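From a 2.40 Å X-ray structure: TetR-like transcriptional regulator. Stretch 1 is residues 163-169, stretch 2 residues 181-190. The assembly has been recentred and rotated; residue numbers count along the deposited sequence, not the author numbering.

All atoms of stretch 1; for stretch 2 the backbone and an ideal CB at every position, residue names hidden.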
ATOM      1  N   GLY A 163       7.813   2.859  -3.423  1.00 39.81           N
ATOM      2  CA  GLY A 163       7.117   2.899  -2.178  1.00 39.13           C
ATOM      3  C   GLY A 163       6.969   4.322  -1.712  1.00 38.56           C
ATOM      4  O   GLY A 163       5.924   4.690  -1.227  1.00 38.82           O
ATOM      5  N   ALA A 164       8.029   5.115  -1.836  1.00 38.79           N
ATOM      6  CA  ALA A 164       7.973   6.528  -1.446  1.00 39.24           C
ATOM      7  C   ALA A 164       6.964   7.322  -2.313  1.00 38.93           C
ATOM      8  O   ALA A 164       6.191   8.083  -1.795  1.00 39.19           O
ATOM      9  CB  ALA A 164       9.388   7.159  -1.501  1.00 37.81           C
ATOM     10  N   GLY A 165       6.970   7.068  -3.614  1.00 40.48           N
ATOM     11  CA  GLY A 165       6.068   7.666  -4.573  1.00 41.61           C
ATOM     12  C   GLY A 165       4.626   7.327  -4.293  1.00 42.55           C
ATOM     13  O   GLY A 165       3.726   8.190  -4.468  1.00 42.78           O
ATOM     14  N   GLU A 166       4.399   6.090  -3.838  1.00 42.25           N
ATOM     15  CA  GLU A 166       3.037   5.651  -3.533  1.00 41.10           C
ATOM     16  C   GLU A 166       2.537   6.408  -2.362  1.00 41.10           C
ATOM     17  O   GLU A 166       1.443   6.941  -2.435  1.00 42.42           O
ATOM     18  CB  GLU A 166       3.010   4.183  -3.192  1.00 41.09           C
ATOM     19  CG  GLU A 166       3.139   3.324  -4.417  1.00 41.04           C
ATOM     20  CD  GLU A 166       3.267   1.864  -4.068  1.00 42.48           C
ATOM     21  OE1 GLU A 166       4.116   1.491  -3.234  1.00 49.32           O
ATOM     22  OE2 GLU A 166       2.556   1.066  -4.637  1.00 38.95           O
ATOM     23  N   ALA A 167       3.333   6.512  -1.294  1.00 39.31           N
ATOM     24  CA  ALA A 167       2.826   7.170  -0.102  1.00 38.61           C
ATOM     25  C   ALA A 167       2.683   8.667  -0.330  1.00 38.66           C
ATOM     26  O   ALA A 167       1.817   9.303   0.243  1.00 37.49           O
ATOM     27  CB  ALA A 167       3.736   6.905   1.099  1.00 38.84           C
ATOM     28  N   VAL A 168       3.538   9.229  -1.172  1.00 39.70           N
ATOM     29  CA  VAL A 168       3.540  10.675  -1.427  1.00 40.78           C
ATOM     30  C   VAL A 168       2.334  11.033  -2.338  1.00 41.63           C
ATOM     31  O   VAL A 168       1.606  11.983  -2.060  1.00 41.42           O
ATOM     32  CB  VAL A 168       4.919  11.148  -2.009  1.00 41.90           C
ATOM     33  CG1 VAL A 168       4.807  12.513  -2.682  1.00 41.14           C
ATOM     34  CG2 VAL A 168       5.977  11.234  -0.877  1.00 39.50           C
ATOM     35  N   ALA A 169       2.140  10.230  -3.381  1.00 42.36           N
ATOM     36  CA  ALA A 169       0.970  10.264  -4.201  1.00 43.29           C
ATOM     37  C   ALA A 169      -0.264  10.376  -3.318  1.00 44.05           C
ATOM     38  O   ALA A 169      -1.078  11.259  -3.553  1.00 44.40           O
ATOM     39  CB  ALA A 169       0.902   9.030  -5.078  1.00 41.84           C
ATOM     40  N   UNK A 181       6.501  20.082  -5.345  1.00 43.64           N
ATOM     41  CA  UNK A 181       7.115  19.766  -4.064  1.00 43.39           C
ATOM     42  C   UNK A 181       7.329  18.237  -3.987  1.00 43.21           C
ATOM     43  O   UNK A 181       8.426  17.745  -3.683  1.00 43.55           O
ATOM     44  CB  UNK A 181       6.248  20.265  -2.907  1.00 43.39           C
ATOM     45  N   UNK A 182       6.291  17.493  -4.352  1.00 42.80           N
ATOM     46  CA  UNK A 182       6.340  16.044  -4.287  1.00 41.58           C
ATOM     47  C   UNK A 182       7.348  15.515  -5.298  1.00 41.91           C
ATOM     48  O   UNK A 182       8.186  14.725  -4.939  1.00 41.78           O
ATOM     49  CB  UNK A 182       4.956  15.443  -4.538  1.00 41.58           C
ATOM     50  N   UNK A 183       7.307  15.984  -6.553  1.00 41.96           N
ATOM     51  CA  UNK A 183       8.213  15.449  -7.586  1.00 42.01           C
ATOM     52  C   UNK A 183       9.632  15.795  -7.246  1.00 42.29           C
ATOM     53  O   UNK A 183      10.538  15.040  -7.530  1.00 42.70           O
ATOM     54  CB  UNK A 183       7.860  15.989  -8.974  1.00 42.01           C
ATOM     55  N   UNK A 184       9.815  16.945  -6.621  1.00 42.75           N
ATOM     56  CA  UNK A 184      11.135  17.389  -6.178  1.00 43.28           C
ATOM     57  C   UNK A 184      11.784  16.439  -5.179  1.00 43.43           C
ATOM     58  O   UNK A 184      12.944  16.049  -5.345  1.00 41.15           O
ATOM     59  CB  UNK A 184      11.028  18.783  -5.556  1.00 43.28           C
ATOM     60  N   UNK A 185      11.007  16.079  -4.149  1.00 44.42           N
ATOM     61  CA  UNK A 185      11.477  15.195  -3.109  1.00 46.13           C
ATOM     62  C   UNK A 185      11.820  13.820  -3.664  1.00 46.94           C
ATOM     63  O   UNK A 185      12.832  13.214  -3.288  1.00 47.49           O
ATOM     64  CB  UNK A 185      10.426  15.075  -2.004  1.00 46.13           C
ATOM     65  N   UNK A 186      10.973  13.324  -4.549  1.00 47.02           N
ATOM     66  CA  UNK A 186      11.200  12.025  -5.136  1.00 48.29           C
ATOM     67  C   UNK A 186      12.386  12.008  -6.091  1.00 49.43           C
ATOM     68  O   UNK A 186      13.057  10.982  -6.204  1.00 49.51           O
ATOM     69  CB  UNK A 186       9.938  11.564  -5.868  1.00 48.29           C
ATOM     70  N   UNK A 187      12.646  13.115  -6.791  1.00 50.27           N
ATOM     71  CA  UNK A 187      13.788  13.115  -7.689  1.00 52.88           C
ATOM     72  C   UNK A 187      15.067  12.990  -6.875  1.00 53.87           C
ATOM     73  O   UNK A 187      15.987  12.264  -7.265  1.00 53.97           O
ATOM     74  CB  UNK A 187      13.810  14.381  -8.548  1.00 52.88           C
ATOM     75  N   UNK A 188      15.153  13.713  -5.763  1.00 54.77           N
ATOM     76  CA  UNK A 188      16.433  13.709  -5.046  1.00 56.61           C
ATOM     77  C   UNK A 188      16.613  12.477  -4.131  1.00 57.05           C
ATOM     78  O   UNK A 188      17.714  11.994  -3.934  1.00 57.04           O
ATOM     79  CB  UNK A 188      16.551  14.986  -4.211  1.00 56.61           C
ATOM     80  N   UNK A 189      15.526  11.964  -3.590  1.00 57.84           N
ATOM     81  CA  UNK A 189      15.575  10.665  -2.951  1.00 59.44           C
ATOM     82  C   UNK A 189      16.206   9.645  -3.906  1.00 60.39           C
ATOM     83  O   UNK A 189      16.975   8.792  -3.491  1.00 61.03           O
ATOM     84  CB  UNK A 189      14.174  10.221  -2.525  1.00 59.44           C
ATOM     85  N   UNK A 190      15.892   9.757  -5.194  1.00 61.53           N
ATOM     86  CA  UNK A 190      16.311   8.792  -6.194  1.00 61.68           C
ATOM     87  C   UNK A 190      17.780   8.983  -6.560  1.00 62.34           C
ATOM     88  O   UNK A 190      18.519   8.005  -6.670  1.00 61.42           O
ATOM     89  CB  UNK A 190      15.434   8.908  -7.442  1.00 61.68           C
TER

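Stretch 2 is helical throughout and runs nearly antiparallel to the helix of stretch 1, at 167°, with the axes 10.4 Å apart at their closest. What stretch 1 offers across the gap is apolar: the methyl of Ala164, the bare backbone of Gly165 and the branched side chain of Val168. No charge or polar side chain points this way, so the visible contact selects for shape.

Position 181 has nothing of stretch 1 within 5.5 Å of its ideal CB. Any helix-compatible residue would do; it is Ala181.

At position 182 the situation reverses. CA-to-CB points toward stretch 1, and the ideal CB already lies 3.5 Å from Val168 CG1, a tight fit. A small residue suits best, alanine or perhaps glycine or serine. The deposited Ala182 fills the space with a single methyl at this close pairing of backbones, where the two CA atoms of Ala182 and Val168 are 6.7 Å apart.

Position 183 points away and 184 is out of reach, so stretch 1 constrains neither. They are Ala183 and Asp184, the latter with its carboxylate far from stretch 1.

Position 185 points toward stretch 1 but finds nothing near its CB; a medium or large apolar residue could lean over the flank of the contact. Leu185 (chi1 t, chi2 p) stays peripheral: its CD2 comes no nearer than 4.6 Å to CG2 of Val168.

Position 186 also points toward stretch 1, with space beyond its CB and the bare backbone of Gly165 ahead of it. Leucine, isoleucine or methionine could reach in. Leu186 does so with both methyls: CD2 lies 3.9 Å from CA of Gly165 and 4.0 Å from CG1 of Val168, and CD1 packs 3.8 Å from CB of Ala164 and also lies near Gly165 and Val168. Its chi1 (-93°) and chi2 (1°) both lie between the usual wells.

Positions 187 and 188 are out of reach, so stretch 1 leaves polar and apolar residues equally possible. They are Glu187 and Ser188, whose side chains do not reach stretch 1.

Position 189, one turn from 185, points toward stretch 1, yet its CB has no neighbour there within 5.5 Å. An apolar chain reaching beyond CB, such as leucine, methionine or isoleucine, could touch the Ala164 methyl. Leu189, extended with chi1 and chi2 both t, brings CD1 to 3.6 Å from CB of Ala164.

Position 190 is again out of reach and undetermined by stretch 1; it is Ala190.

Stretch 2, residues 181-190: AAADLLESLA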
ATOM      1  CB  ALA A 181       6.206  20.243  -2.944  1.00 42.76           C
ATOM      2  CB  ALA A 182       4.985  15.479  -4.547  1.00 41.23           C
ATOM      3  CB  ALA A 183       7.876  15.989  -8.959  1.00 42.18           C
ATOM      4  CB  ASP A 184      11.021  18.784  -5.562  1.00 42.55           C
ATOM      5  CG  ASP A 184      11.168  19.882  -6.600  1.00 45.32           C
ATOM      6  OD1 ASP A 184      11.507  19.555  -7.760  1.00 46.48           O
ATOM      7  OD2 ASP A 184      10.965  21.087  -6.267  1.00 49.50           O
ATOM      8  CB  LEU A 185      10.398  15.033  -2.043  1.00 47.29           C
ATOM      9  CG  LEU A 185      10.785  13.957  -1.019  1.00 48.41           C
ATOM     10  CD1 LEU A 185      12.147  14.307  -0.406  1.00 48.36           C
ATOM     11  CD2 LEU A 185       9.727  13.802   0.052  1.00 49.91           C
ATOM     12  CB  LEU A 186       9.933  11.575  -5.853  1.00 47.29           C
ATOM     13  CG  LEU A 186       8.883  10.709  -5.109  1.00 48.56           C
ATOM     14  CD1 LEU A 186       9.132  10.322  -3.630  1.00 44.51           C
ATOM     15  CD2 LEU A 186       7.444  11.191  -5.361  1.00 48.85           C
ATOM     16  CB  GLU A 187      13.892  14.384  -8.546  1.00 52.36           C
ATOM     17  CG  GLU A 187      12.833  14.547  -9.605  1.00 54.60           C
ATOM     18  CD  GLU A 187      12.872  15.932 -10.224  1.00 57.11           C
ATOM     19  OE1 GLU A 187      11.807  16.626 -10.239  1.00 58.59           O
ATOM     20  OE2 GLU A 187      13.980  16.328 -10.683  1.00 56.88           O
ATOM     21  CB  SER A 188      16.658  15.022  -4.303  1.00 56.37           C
ATOM     22  OG  SER A 188      15.770  15.133  -3.212  1.00 57.49           O
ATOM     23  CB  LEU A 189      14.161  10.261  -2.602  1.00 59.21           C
ATOM     24  CG  LEU A 189      13.818   8.926  -1.971  1.00 60.48           C
ATOM     25  CD1 LEU A 189      12.417   9.065  -1.425  1.00 61.70           C
ATOM     26  CD2 LEU A 189      13.912   7.733  -2.935  1.00 61.44           C
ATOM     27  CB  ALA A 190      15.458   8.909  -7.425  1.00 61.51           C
TER
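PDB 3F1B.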